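Local coordinates for protein glucoamylase (Thermoanaerobacterium thermosaccharolyticum, PDB 1LF6) that hydrolyses terminal alpha-1,4-linked glucose units one after another from the non-reducing ends of glucan chains, probably releasing beta-D-glucose, at residues 659-664 and 671-676; 155-160 and 164-169; 493-496 and 500-503; 134-139 and 267-272; 307-312 and 361-366. All coordinates share one frame; numbering follows the deposited sequence.

Interaction 1 of 5, residues 659-664 and 671-676; sequences YVILFA and VLDMPD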
# COMPACT_ATOMS: atom_id res chain seq x y z
N TYR A 659 6.07 2.89 11.71
CA TYR A 659 5.41 3.62 12.79
C TYR A 659 5.15 2.71 13.98
O TYR A 659 5.39 3.08 15.13
CB TYR A 659 4.08 4.25 12.34
CG TYR A 659 3.30 4.82 13.51
CD1 TYR A 659 2.36 4.04 14.19
CD2 TYR A 659 3.59 6.09 14.01
CE1 TYR A 659 1.73 4.51 15.34
CE2 TYR A 659 2.97 6.56 15.17
CZ TYR A 659 2.05 5.77 15.83
OH TYR A 659 1.45 6.22 16.98
N VAL A 660 4.64 1.51 13.71
CA VAL A 660 4.35 0.55 14.77
C VAL A 660 5.62 0.24 15.57
O VAL A 660 5.61 0.32 16.80
CB VAL A 660 3.79 -0.77 14.18
CG1 VAL A 660 3.71 -1.85 15.25
CG2 VAL A 660 2.42 -0.51 13.60
N ILE A 661 6.70 -0.08 14.87
CA ILE A 661 7.96 -0.41 15.53
C ILE A 661 8.53 0.78 16.31
O ILE A 661 9.09 0.60 17.40
CB ILE A 661 8.99 -0.92 14.49
CG1 ILE A 661 8.53 -2.28 13.95
CG2 ILE A 661 10.37 -1.05 15.12
CD1 ILE A 661 9.25 -2.74 12.70
N LEU A 662 8.39 1.98 15.77
CA LEU A 662 8.89 3.19 16.43
C LEU A 662 8.07 3.49 17.68
O LEU A 662 8.61 3.76 18.75
CB LEU A 662 8.81 4.39 15.48
CG LEU A 662 9.12 5.75 16.11
CD1 LEU A 662 10.54 5.72 16.67
CD2 LEU A 662 8.95 6.85 15.08
N PHE A 663 6.75 3.44 17.52
CA PHE A 663 5.81 3.68 18.60
C PHE A 663 6.14 2.77 19.79
O PHE A 663 6.27 3.23 20.92
CB PHE A 663 4.39 3.40 18.10
CG PHE A 663 3.34 3.46 19.18
CD1 PHE A 663 2.96 4.68 19.73
CD2 PHE A 663 2.74 2.30 19.65
CE1 PHE A 663 2.00 4.74 20.75
CE2 PHE A 663 1.78 2.34 20.66
CZ PHE A 663 1.41 3.56 21.21
N ALA A 664 6.28 1.48 19.51
CA ALA A 664 6.59 0.48 20.53
C ALA A 664 8.01 0.65 21.08
O ALA A 664 8.23 0.53 22.29
CB ALA A 664 6.42 -0.92 19.95
N VAL A 671 15.53 -0.40 20.51
CA VAL A 671 15.23 -0.79 19.14
C VAL A 671 14.74 -2.24 19.12
O VAL A 671 15.53 -3.18 19.11
CB VAL A 671 16.49 -0.63 18.27
CG1 VAL A 671 16.19 -0.97 16.81
CG2 VAL A 671 17.00 0.81 18.39
N LEU A 672 13.42 -2.39 19.12
CA LEU A 672 12.79 -3.69 19.16
C LEU A 672 13.03 -4.66 18.00
O LEU A 672 12.88 -5.87 18.17
CB LEU A 672 11.28 -3.52 19.38
CG LEU A 672 10.92 -2.92 20.74
CD1 LEU A 672 9.42 -2.71 20.83
CD2 LEU A 672 11.40 -3.85 21.84
N ASP A 673 13.41 -4.16 16.82
CA ASP A 673 13.65 -5.06 15.69
C ASP A 673 15.13 -5.32 15.36
O ASP A 673 15.43 -5.89 14.31
CB ASP A 673 12.91 -4.56 14.44
CG ASP A 673 13.41 -3.21 13.94
OD1 ASP A 673 14.23 -2.57 14.63
OD2 ASP A 673 12.96 -2.80 12.86
N MET A 674 16.04 -4.91 16.23
CA MET A 674 17.46 -5.14 15.97
C MET A 674 17.89 -6.54 16.44
O MET A 674 17.63 -6.92 17.57
CB MET A 674 18.32 -4.08 16.67
CG MET A 674 19.83 -4.30 16.53
SD MET A 674 20.81 -2.94 17.19
CE MET A 674 20.45 -3.10 18.97
N PRO A 675 18.52 -7.31 15.55
CA PRO A 675 18.97 -8.66 15.92
C PRO A 675 20.11 -8.57 16.94
O PRO A 675 21.19 -8.07 16.63
CB PRO A 675 19.39 -9.26 14.58
CG PRO A 675 19.87 -8.04 13.80
CD PRO A 675 18.82 -7.01 14.13
N ASP A 676 19.85 -9.04 18.15
CA ASP A 676 20.83 -8.95 19.23
C ASP A 676 22.23 -9.51 18.99
O ASP A 676 23.21 -8.92 19.44
CB ASP A 676 20.26 -9.56 20.52
CG ASP A 676 19.69 -10.94 20.30
OD1 ASP A 676 19.65 -11.73 21.26
OD2 ASP A 676 19.26 -11.22 19.16
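Ile661 and Ala664, on helix 653-668 of the (alpha/alpha) barrel, meet Leu672 and Asp673 after the chain has left the helix and folded back beside it in a type I beta turn, Val671 to Met674, before entering the last helix, 676-682.

The purely apolar part is small. The CD1 branch of Leu672 reaches the helix and rests on CB of Ala664 at 3.6 Å, with the carbonyl carbon of the same alanine almost as near. Its CG stands anti to its own carbonyl carbon (chi1 -65°), which carries the branch towards the helix; on the helix side, Ala664 also touches Phe290.

The second group of contacts sets carbon against a carboxylate. Ile661 and Asp673 cross at about a right angle: CD1 of Ile661 lies 3.7 Å from Asp673 OD2, and CG2 of Ile661 lies 3.9 Å from Asp673 CG. The isoleucine therefore covers the acid without bonding it, and the charge is answered by Arg541, which forms a salt bridge with OD2. Met608, from helix 600-612, packs on both residues.

Polar bonds tie the two segments through an intermediary, Ser665, one residue beyond 659-664. Its OG is hydrogen-bonded both to Ile661 O in the helix and to Leu672 N in the turn, so a single hydroxyl couples the two backbones. Within the helix, Ala664 N bonds to Val660 O at 3.0 Å, whereas the turn is closed more loosely, by a weak bond of 3.4 Å from Met674 N to Val671 O.

Interaction 2 of 5, residues 155-160 and 164-169; sequences YDPHIK and SYNEGY
Ile159 N gives its hydrogen to Asn166 OD1 at 2.9 Å with an N-H...O angle of 152°, meeting the oxygen in the carbonyl plane on a lone pair. The isoleucine side chain wraps the same oxygen, CG1 of Ile159 coming within 3.3 Å of Asn166 OD1. Pro157 O sits above the amide plane rather than at its rim, 3.2 Å from Asn166 CG, and is not hydrogen-bonded to either end of the amide.

The other end is held as well: Asn166 ND2 bonds to Gln162 O in the short connection, so the amide is gripped from both ends and its rotation is fixed. A leucine here would probably leave Ile159 N and Gln162 O without their mates and let the connection shift. That connection joins the two sheets of the beta domain, strand 150-157 belonging to the seven-stranded sheet and strand 166-173 to the ten-stranded one of the super beta sandwich.

Farther out, Asn166 pairs through its backbone with Gly228. Ile159 packs on Ala181 and Val186, while the next residue, Lys160, bonds through its N to Asp71. His158 points the other way; its NE2 is hydrogen-bonded to Asp30, with a weak 3.3 Å bond to Asp156 OD1, and its ring makes a T-shaped contact with Trp32.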
# COMPACT_ATOMS: atom_id res chain seq x y z
N TYR A 155 -21.07 3.33 -11.61
CA TYR A 155 -20.14 2.24 -11.33
C TYR A 155 -19.21 2.04 -12.52
O TYR A 155 -19.67 1.81 -13.64
CB TYR A 155 -20.94 0.95 -11.08
CG TYR A 155 -20.11 -0.32 -11.09
CD1 TYR A 155 -19.00 -0.46 -10.28
CD2 TYR A 155 -20.46 -1.39 -11.92
CE1 TYR A 155 -18.24 -1.63 -10.28
CE2 TYR A 155 -19.72 -2.56 -11.93
CZ TYR A 155 -18.61 -2.68 -11.11
OH TYR A 155 -17.88 -3.84 -11.11
N ASP A 156 -17.90 2.13 -12.29
CA ASP A 156 -16.93 1.96 -13.36
C ASP A 156 -16.11 0.68 -13.20
O ASP A 156 -15.13 0.65 -12.46
CB ASP A 156 -15.99 3.16 -13.43
CG ASP A 156 -15.05 3.09 -14.62
OD1 ASP A 156 -14.23 4.02 -14.78
OD2 ASP A 156 -15.12 2.11 -15.39
N PRO A 157 -16.50 -0.39 -13.90
CA PRO A 157 -15.74 -1.63 -13.78
C PRO A 157 -14.47 -1.67 -14.63
O PRO A 157 -14.47 -1.25 -15.79
CB PRO A 157 -16.76 -2.68 -14.22
CG PRO A 157 -17.51 -1.97 -15.29
CD PRO A 157 -17.73 -0.59 -14.69
N HIS A 158 -13.39 -2.14 -14.01
CA HIS A 158 -12.10 -2.31 -14.69
C HIS A 158 -11.67 -3.72 -14.34
O HIS A 158 -10.64 -3.93 -13.70
CB HIS A 158 -11.07 -1.32 -14.15
CG HIS A 158 -11.19 0.05 -14.73
ND1 HIS A 158 -10.14 0.95 -14.74
CD2 HIS A 158 -12.24 0.70 -15.29
CE1 HIS A 158 -10.53 2.08 -15.29
NE2 HIS A 158 -11.80 1.96 -15.63
N ILE A 159 -12.48 -4.69 -14.76
CA ILE A 159 -12.22 -6.08 -14.46
C ILE A 159 -10.84 -6.58 -14.88
O ILE A 159 -10.37 -6.31 -15.99
CB ILE A 159 -13.32 -6.97 -15.07
CG1 ILE A 159 -14.68 -6.46 -14.59
CG2 ILE A 159 -13.13 -8.43 -14.64
CD1 ILE A 159 -15.85 -7.08 -15.30
N LYS A 160 -10.21 -7.30 -13.97
CA LYS A 160 -8.88 -7.85 -14.18
C LYS A 160 -7.84 -6.80 -14.57
O LYS A 160 -7.13 -6.95 -15.56
CB LYS A 160 -8.91 -8.98 -15.20
CG LYS A 160 -9.38 -10.30 -14.62
CD LYS A 160 -8.90 -11.47 -15.47
CE LYS A 160 -9.03 -12.78 -14.72
NZ LYS A 160 -8.41 -13.90 -15.48
N SER A 164 -10.50 -1.05 -20.29
CA SER A 164 -10.97 -1.28 -21.65
C SER A 164 -11.60 -2.66 -21.80
O SER A 164 -11.35 -3.57 -21.00
CB SER A 164 -9.81 -1.15 -22.64
OG SER A 164 -8.92 -2.24 -22.50
N TYR A 165 -12.41 -2.80 -22.84
CA TYR A 165 -13.09 -4.05 -23.16
C TYR A 165 -13.82 -4.71 -21.99
O TYR A 165 -13.70 -5.92 -21.78
CB TYR A 165 -12.11 -5.04 -23.78
CG TYR A 165 -12.75 -5.98 -24.78
CD1 TYR A 165 -13.20 -5.52 -26.02
CD2 TYR A 165 -12.91 -7.33 -24.48
CE1 TYR A 165 -13.79 -6.38 -26.94
CE2 TYR A 165 -13.51 -8.20 -25.39
CZ TYR A 165 -13.94 -7.72 -26.62
OH TYR A 165 -14.53 -8.58 -27.52
N ASN A 166 -14.57 -3.92 -21.24
CA ASN A 166 -15.35 -4.45 -20.13
C ASN A 166 -16.76 -4.68 -20.67
O ASN A 166 -17.38 -3.75 -21.19
CB ASN A 166 -15.40 -3.44 -18.97
CG ASN A 166 -14.23 -3.60 -18.01
OD1 ASN A 166 -14.31 -4.35 -17.04
ND2 ASN A 166 -13.14 -2.90 -18.29
N GLU A 167 -17.25 -5.90 -20.57
CA GLU A 167 -18.58 -6.23 -21.07
C GLU A 167 -19.64 -5.97 -20.01
O GLU A 167 -19.60 -6.56 -18.93
CB GLU A 167 -18.65 -7.69 -21.51
CG GLU A 167 -19.91 -8.05 -22.29
CD GLU A 167 -19.97 -9.51 -22.66
OE1 GLU A 167 -18.94 -10.06 -23.09
OE2 GLU A 167 -21.06 -10.12 -22.54
N GLY A 168 -20.58 -5.07 -20.31
CA GLY A 168 -21.63 -4.76 -19.37
C GLY A 168 -23.01 -5.12 -19.90
O GLY A 168 -23.26 -5.02 -21.10
N TYR A 169 -23.89 -5.55 -19.00
CA TYR A 169 -25.25 -5.92 -19.36
C TYR A 169 -26.14 -5.95 -18.12
O TYR A 169 -25.66 -5.76 -17.00
CB TYR A 169 -25.25 -7.28 -20.06
CG TYR A 169 -24.55 -8.38 -19.31
CD1 TYR A 169 -25.27 -9.32 -18.57
CD2 TYR A 169 -23.16 -8.49 -19.34
CE1 TYR A 169 -24.62 -10.35 -17.89
CE2 TYR A 169 -22.50 -9.51 -18.66
CZ TYR A 169 -23.24 -10.44 -17.94
OH TYR A 169 -22.59 -11.45 -17.29

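Interaction 3 of 5, residues 493-496 and 500-503; sequences NGPL and QYYI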
# COMPACT_ATOMS: atom_id res chain seq x y z
N ASN A 493 36.98 12.79 1.43
CA ASN A 493 37.31 13.77 0.40
C ASN A 493 36.04 14.26 -0.30
O ASN A 493 36.07 14.58 -1.49
CB ASN A 493 38.24 13.11 -0.63
CG ASN A 493 38.89 14.12 -1.55
OD1 ASN A 493 39.30 13.77 -2.66
ND2 ASN A 493 39.01 15.36 -1.10
N GLY A 494 34.93 14.33 0.43
CA GLY A 494 33.68 14.78 -0.15
C GLY A 494 33.50 16.29 -0.18
O GLY A 494 34.06 16.99 0.67
N PRO A 495 32.73 16.82 -1.14
CA PRO A 495 32.48 18.26 -1.27
C PRO A 495 31.53 18.83 -0.22
O PRO A 495 31.49 20.04 -0.02
CB PRO A 495 31.91 18.37 -2.68
CG PRO A 495 31.11 17.11 -2.80
CD PRO A 495 32.06 16.07 -2.22
N LEU A 496 30.77 17.96 0.44
CA LEU A 496 29.81 18.41 1.43
C LEU A 496 30.40 18.59 2.82
O LEU A 496 31.29 17.84 3.23
CB LEU A 496 28.63 17.45 1.50
CG LEU A 496 27.80 17.26 0.23
CD1 LEU A 496 26.75 16.19 0.45
CD2 LEU A 496 27.15 18.58 -0.16
N GLN A 500 33.71 14.61 5.37
CA GLN A 500 33.77 13.28 5.98
C GLN A 500 32.36 12.73 6.23
O GLN A 500 31.61 13.29 7.03
CB GLN A 500 34.52 13.35 7.30
CG GLN A 500 35.98 13.78 7.15
CD GLN A 500 36.50 14.47 8.40
OE1 GLN A 500 36.45 15.69 8.52
NE2 GLN A 500 37.00 13.68 9.35
N TYR A 501 32.02 11.64 5.55
CA TYR A 501 30.69 11.04 5.69
C TYR A 501 30.50 9.80 4.81
O TYR A 501 31.21 9.61 3.82
CB TYR A 501 29.61 12.06 5.32
CG TYR A 501 29.85 12.77 3.99
CD1 TYR A 501 30.58 13.96 3.93
CD2 TYR A 501 29.33 12.26 2.79
CE1 TYR A 501 30.78 14.63 2.72
CE2 TYR A 501 29.53 12.92 1.58
CZ TYR A 501 30.25 14.11 1.56
OH TYR A 501 30.41 14.81 0.37
N TYR A 502 29.54 8.96 5.19
CA TYR A 502 29.21 7.79 4.37
C TYR A 502 28.45 8.36 3.18
O TYR A 502 27.62 9.25 3.35
CB TYR A 502 28.28 6.82 5.11
CG TYR A 502 28.94 6.02 6.21
CD1 TYR A 502 28.69 6.30 7.56
CD2 TYR A 502 29.82 4.98 5.92
CE1 TYR A 502 29.30 5.58 8.58
CE2 TYR A 502 30.44 4.24 6.92
CZ TYR A 502 30.18 4.55 8.26
OH TYR A 502 30.83 3.85 9.25
N ILE A 503 28.74 7.86 1.98
CA ILE A 503 28.03 8.34 0.81
C ILE A 503 26.90 7.36 0.52
O ILE A 503 26.82 6.30 1.14
CB ILE A 503 28.96 8.46 -0.42
CG1 ILE A 503 29.52 7.09 -0.83
CG2 ILE A 503 30.08 9.43 -0.09
CD1 ILE A 503 30.52 7.16 -2.01
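Tyr501 OH is hemmed in by three consecutive residues of the loop. Leu496 N donates to it at 3.2 Å with an N-H...O angle of 158°, Gly494 CA and Pro495 CD each lie 3.3 Å from this hydroxyl, and Leu496 CB approaches it to 3.4 Å. The hydroxyl also bonds to Lys529 O, so it takes one backbone hydrogen and gives its own away.

Leucine and ring cross at about a right angle; CB of Leu496 touches Tyr501 CZ at 3.7 Å, and Leu496 O lies at the ring edge, near its plane. Room at Gly494 is short, since a CB there would fall 2.2 Å from the Tyr501 hydroxyl.

The setting is a long-looped beta hairpin: strands 490-491 and 501-502 pair antiparallel, and Tyr501, with CG between its backbone N and carbonyl carbon (chi1 49°), reaches back into the hairpin's own loop. A phenylalanine here would probably keep the ring packing but leave Leu496 N and Lys529 O without their shared partner.

Thr555 and Val558 of helix 550-562 also pack against the tyrosine, and Val558 meets Leu496. The outer side is looser: CB of Gln500 points away from the loop, Asn493 is exposed to solvent, and Pro495, though its CD presses on the hydroxyl, turns its CB outward.

Interaction 4 of 5, residues 134-139 and 267-272; sequences IMKAKF and EDYNNL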
# COMPACT_ATOMS: atom_id res chain seq x y z
N ILE A 134 -20.35 -3.86 0.54
CA ILE A 134 -21.59 -3.20 0.94
C ILE A 134 -21.42 -1.71 1.20
O ILE A 134 -20.43 -1.29 1.79
CB ILE A 134 -22.15 -3.85 2.22
CG1 ILE A 134 -22.33 -5.35 1.99
CG2 ILE A 134 -23.46 -3.19 2.60
CD1 ILE A 134 -22.51 -6.15 3.26
N MET A 135 -22.39 -0.93 0.76
CA MET A 135 -22.37 0.51 0.99
C MET A 135 -23.77 1.00 1.29
O MET A 135 -24.63 1.04 0.42
CB MET A 135 -21.85 1.29 -0.23
CG MET A 135 -22.01 2.80 -0.06
SD MET A 135 -21.58 3.81 -1.49
CE MET A 135 -22.82 3.24 -2.68
N LYS A 136 -24.00 1.37 2.55
CA LYS A 136 -25.29 1.91 2.92
C LYS A 136 -25.13 3.41 2.71
O LYS A 136 -24.10 3.98 3.08
CB LYS A 136 -25.61 1.62 4.39
CG LYS A 136 -26.99 2.11 4.82
CD LYS A 136 -27.40 1.50 6.15
CE LYS A 136 -28.86 1.77 6.47
NZ LYS A 136 -29.28 1.11 7.74
N ALA A 137 -26.12 4.03 2.10
CA ALA A 137 -26.05 5.46 1.85
C ALA A 137 -27.39 6.12 2.09
O ALA A 137 -28.44 5.48 1.98
CB ALA A 137 -25.59 5.71 0.42
N LYS A 138 -27.34 7.40 2.44
CA LYS A 138 -28.54 8.19 2.68
C LYS A 138 -28.29 9.58 2.12
O LYS A 138 -27.21 10.15 2.29
CB LYS A 138 -28.85 8.28 4.18
CG LYS A 138 -27.84 9.08 4.99
CD LYS A 138 -28.33 9.32 6.42
CE LYS A 138 -27.30 10.10 7.23
NZ LYS A 138 -27.73 10.35 8.64
N PHE A 139 -29.29 10.11 1.43
CA PHE A 139 -29.19 11.43 0.83
C PHE A 139 -29.98 12.44 1.65
O PHE A 139 -31.09 12.16 2.08
CB PHE A 139 -29.70 11.39 -0.61
CG PHE A 139 -29.68 12.72 -1.30
CD1 PHE A 139 -30.77 13.58 -1.23
CD2 PHE A 139 -28.56 13.13 -2.01
CE1 PHE A 139 -30.75 14.83 -1.85
CE2 PHE A 139 -28.52 14.36 -2.64
CZ PHE A 139 -29.62 15.22 -2.56
N GLU A 267 -29.35 -10.78 4.07
CA GLU A 267 -28.85 -10.73 5.44
C GLU A 267 -29.24 -9.42 6.12
O GLU A 267 -29.48 -8.42 5.44
CB GLU A 267 -27.33 -10.90 5.47
CG GLU A 267 -26.80 -11.38 6.80
CD GLU A 267 -26.09 -12.72 6.70
OE1 GLU A 267 -25.79 -13.32 7.75
OE2 GLU A 267 -25.83 -13.16 5.56
N ASP A 268 -29.30 -9.42 7.45
CA ASP A 268 -29.65 -8.22 8.19
C ASP A 268 -28.46 -7.27 8.24
O ASP A 268 -27.38 -7.65 8.70
CB ASP A 268 -30.09 -8.57 9.61
CG ASP A 268 -30.20 -7.35 10.51
OD1 ASP A 268 -29.21 -7.00 11.17
OD2 ASP A 268 -31.29 -6.74 10.53
N TYR A 269 -28.66 -6.05 7.76
CA TYR A 269 -27.59 -5.06 7.71
C TYR A 269 -26.76 -4.93 8.99
O TYR A 269 -25.55 -5.15 8.96
CB TYR A 269 -28.16 -3.68 7.35
CG TYR A 269 -27.09 -2.63 7.25
CD1 TYR A 269 -26.23 -2.58 6.15
CD2 TYR A 269 -26.88 -1.71 8.28
CE1 TYR A 269 -25.19 -1.66 6.08
CE2 TYR A 269 -25.85 -0.79 8.22
CZ TYR A 269 -25.00 -0.76 7.12
OH TYR A 269 -23.99 0.16 7.07
N ASN A 270 -27.40 -4.57 10.10
CA ASN A 270 -26.68 -4.42 11.36
C ASN A 270 -25.91 -5.67 11.74
O ASN A 270 -24.84 -5.58 12.35
CB ASN A 270 -27.64 -4.05 12.49
CG ASN A 270 -28.22 -2.65 12.33
OD1 ASN A 270 -27.48 -1.68 12.15
ND2 ASN A 270 -29.54 -2.55 12.40
N ASN A 271 -26.45 -6.83 11.39
CA ASN A 271 -25.79 -8.08 11.71
C ASN A 271 -24.48 -8.20 10.92
O ASN A 271 -23.44 -8.54 11.49
CB ASN A 271 -26.70 -9.27 11.37
CG ASN A 271 -26.96 -10.15 12.57
OD1 ASN A 271 -26.02 -10.62 13.22
ND2 ASN A 271 -28.23 -10.39 12.87
N LEU A 272 -24.55 -7.93 9.62
CA LEU A 272 -23.37 -7.99 8.76
C LEU A 272 -22.32 -7.01 9.24
O LEU A 272 -21.13 -7.34 9.33
CB LEU A 272 -23.74 -7.66 7.32
CG LEU A 272 -24.47 -8.71 6.48
CD1 LEU A 272 -24.79 -8.11 5.12
CD2 LEU A 272 -23.62 -9.96 6.33
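Just where Tyr269 lies beneath Lys136, the helix start is fixed by Asn271 N, which donates to Asp268 OD1 at 2.8 Å with an N-H...O angle of 142°. Asp268 is thus the N-cap, and its carboxylate accepts on the anti side, a little out of its plane.

The first residue after the cap carries the contact. Lys136 runs obliquely across one face of the Tyr269 ring, its CD 3.4 Å from Tyr269 CZ and 3.6 Å from the ring centroid in a CH-pi contact. CG of the lysine is anti to its backbone N (chi1 -177°) and the chain stays extended, which carries NZ past the rim on the CD2-CE2 side, in an off-centre cation-pi contact 4.3 Å from the Tyr269 centroid and 35° off the normal. That ammonium has a weak, long ion pair with Glu243, and Tyr269 OH a weak bond to Asp123.

Ile134 comes at the edge of the same ring, its CG2 4.2 Å from Tyr269 CE1, while its CD1 meets Leu272 CD1 at 3.5 Å, the two side chains crossing at about a right angle.

Helix 269-284 starts on the ten-stranded sheet of the N-terminal beta domain, here over strand 132-141, which hydrogen-bonds to strand 118-126 on one flank and strand 243-251 on the other.

Interaction 5 of 5, residues 307-312 and 361-366; sequences ASEDKT and ANRSLD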
# COMPACT_ATOMS: atom_id res chain seq x y z
N ALA A 307 -4.58 -6.55 6.60
CA ALA A 307 -5.43 -6.54 5.41
C ALA A 307 -4.65 -6.49 4.09
O ALA A 307 -5.25 -6.46 3.02
CB ALA A 307 -6.39 -5.35 5.48
N SER A 308 -3.32 -6.50 4.17
CA SER A 308 -2.49 -6.43 2.96
C SER A 308 -1.94 -7.77 2.49
O SER A 308 -1.07 -7.83 1.62
CB SER A 308 -1.34 -5.44 3.17
OG SER A 308 -1.83 -4.13 3.37
N GLU A 309 -2.45 -8.85 3.08
CA GLU A 309 -2.03 -10.19 2.71
C GLU A 309 -2.99 -10.77 1.68
O GLU A 309 -4.19 -10.53 1.75
CB GLU A 309 -2.02 -11.10 3.95
CG GLU A 309 -1.74 -12.58 3.66
CD GLU A 309 -1.86 -13.46 4.90
OE1 GLU A 309 -2.85 -13.30 5.64
OE2 GLU A 309 -0.99 -14.32 5.11
N ASP A 310 -2.48 -11.52 0.70
CA ASP A 310 -3.37 -12.14 -0.26
C ASP A 310 -4.05 -13.25 0.54
O ASP A 310 -3.47 -13.78 1.49
CB ASP A 310 -2.62 -12.74 -1.44
CG ASP A 310 -3.56 -13.34 -2.49
OD1 ASP A 310 -4.47 -12.62 -2.95
OD2 ASP A 310 -3.40 -14.53 -2.83
N LYS A 311 -5.27 -13.60 0.17
CA LYS A 311 -5.99 -14.63 0.90
C LYS A 311 -5.85 -16.03 0.31
O LYS A 311 -6.36 -17.00 0.86
CB LYS A 311 -7.45 -14.23 1.05
CG LYS A 311 -7.60 -12.95 1.88
CD LYS A 311 -9.04 -12.50 2.04
CE LYS A 311 -9.10 -11.27 2.95
NZ LYS A 311 -10.48 -10.81 3.26
N THR A 312 -5.14 -16.13 -0.82
CA THR A 312 -4.92 -17.41 -1.47
C THR A 312 -3.46 -17.79 -1.27
O THR A 312 -3.14 -18.90 -0.85
CB THR A 312 -5.26 -17.34 -2.97
OG1 THR A 312 -6.59 -16.84 -3.13
CG2 THR A 312 -5.16 -18.72 -3.61
N ALA A 361 3.90 -13.10 10.90
CA ALA A 361 5.30 -12.97 10.53
C ALA A 361 5.82 -14.30 9.99
O ALA A 361 6.54 -14.34 8.99
CB ALA A 361 6.12 -12.54 11.73
N ASN A 362 5.45 -15.40 10.65
CA ASN A 362 5.89 -16.73 10.21
C ASN A 362 5.33 -17.10 8.85
O ASN A 362 6.01 -17.74 8.05
CB ASN A 362 5.49 -17.80 11.23
CG ASN A 362 6.57 -18.04 12.26
OD1 ASN A 362 7.71 -18.35 11.91
ND2 ASN A 362 6.23 -17.90 13.53
N ARG A 363 4.09 -16.71 8.59
CA ARG A 363 3.49 -17.01 7.30
C ARG A 363 4.25 -16.25 6.22
O ARG A 363 4.47 -16.77 5.13
CB ARG A 363 2.02 -16.59 7.31
CG ARG A 363 1.11 -17.55 6.57
CD ARG A 363 -0.34 -17.16 6.77
NE ARG A 363 -0.63 -16.95 8.18
CZ ARG A 363 -1.02 -15.79 8.70
NH1 ARG A 363 -1.16 -14.72 7.94
NH2 ARG A 363 -1.25 -15.70 10.01
N SER A 364 4.65 -15.02 6.52
CA SER A 364 5.39 -14.24 5.53
C SER A 364 6.76 -14.88 5.31
O SER A 364 7.27 -14.89 4.19
CB SER A 364 5.53 -12.78 5.98
OG SER A 364 6.54 -12.61 6.95
N LEU A 365 7.36 -15.41 6.37
CA LEU A 365 8.66 -16.06 6.24
C LEU A 365 8.52 -17.32 5.40
O LEU A 365 9.34 -17.59 4.53
CB LEU A 365 9.25 -16.42 7.61
CG LEU A 365 10.64 -17.06 7.61
CD1 LEU A 365 11.63 -16.13 6.92
CD2 LEU A 365 11.08 -17.35 9.04
N ASP A 366 7.47 -18.10 5.67
CA ASP A 366 7.23 -19.32 4.92
C ASP A 366 6.95 -19.03 3.45
O ASP A 366 7.22 -19.86 2.58
CB ASP A 366 6.07 -20.10 5.54
CG ASP A 366 6.50 -20.86 6.78
OD1 ASP A 366 5.73 -20.89 7.76
OD2 ASP A 366 7.61 -21.44 6.75
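Arg363 NH1 donates to Glu309 OE2 at 2.9 Å with an N-H...O angle of 159°, the single polar bond of a salt bridge between the loop after helix 296-306 and helix 358-375. Glu309 OE2 lies at the guanidinium edge, in its plane; NH1 meets this oxygen on the syn side but somewhat out of the carboxylate plane, the two flat groups being turned 42° apart. A bend at chi3 of the arginine (-50°) brings NH1 round to the carboxylate; Arg363 CD, already placed by the torsions before it, lies 3.4 Å from Glu309 OE2.

Both carboxylate oxygens have further partners: OE2 accepts from Gly315 N as well, and OE1 is hydrogen-bonded to Tyr46 OH, whose residue, with Tyr317, also packs on Arg363. The next two loop residues are paired too: Asp310 OD1 takes Ile67 N, and Lys311 NZ bonds to Thr42 OG1, Ala43 O and Ser48 O. In the helix, Ala361 O accepts twice, from Leu365 N at 2.9 Å and from Ser364 OG at 2.7 Å.

With partners such as Tyr46, Ile67 and Thr42 drawn from the N-terminal beta domain, the loop forms part of the junction between that super beta sandwich and the helical-hairpin (alpha/alpha) barrel of this family 15 glucoamylase.

Overall arrangement
Interactions 2 and 4 belong to the N-terminal beta domain; interactions 1 and 3 lie in the helical domain, and interaction 5 in the same domain at its border with the beta domain. Interaction 2 is nested inside the loop closed by interaction 4, and both reach the ten-stranded sheet. Interactions 3 and 5 are only partly buried, yet interaction 5 lies nearest the chain's centre, its own centre about 14 Å away, and works by charge, while interaction 3, about 35 Å out, is the most peripheral and is held by one hydroxyl. Among the buried contacts, interaction 1 sets aliphatic carbon against a carboxylate, interaction 2 relies on an amide, and interaction 4 lays a lysine over a ring.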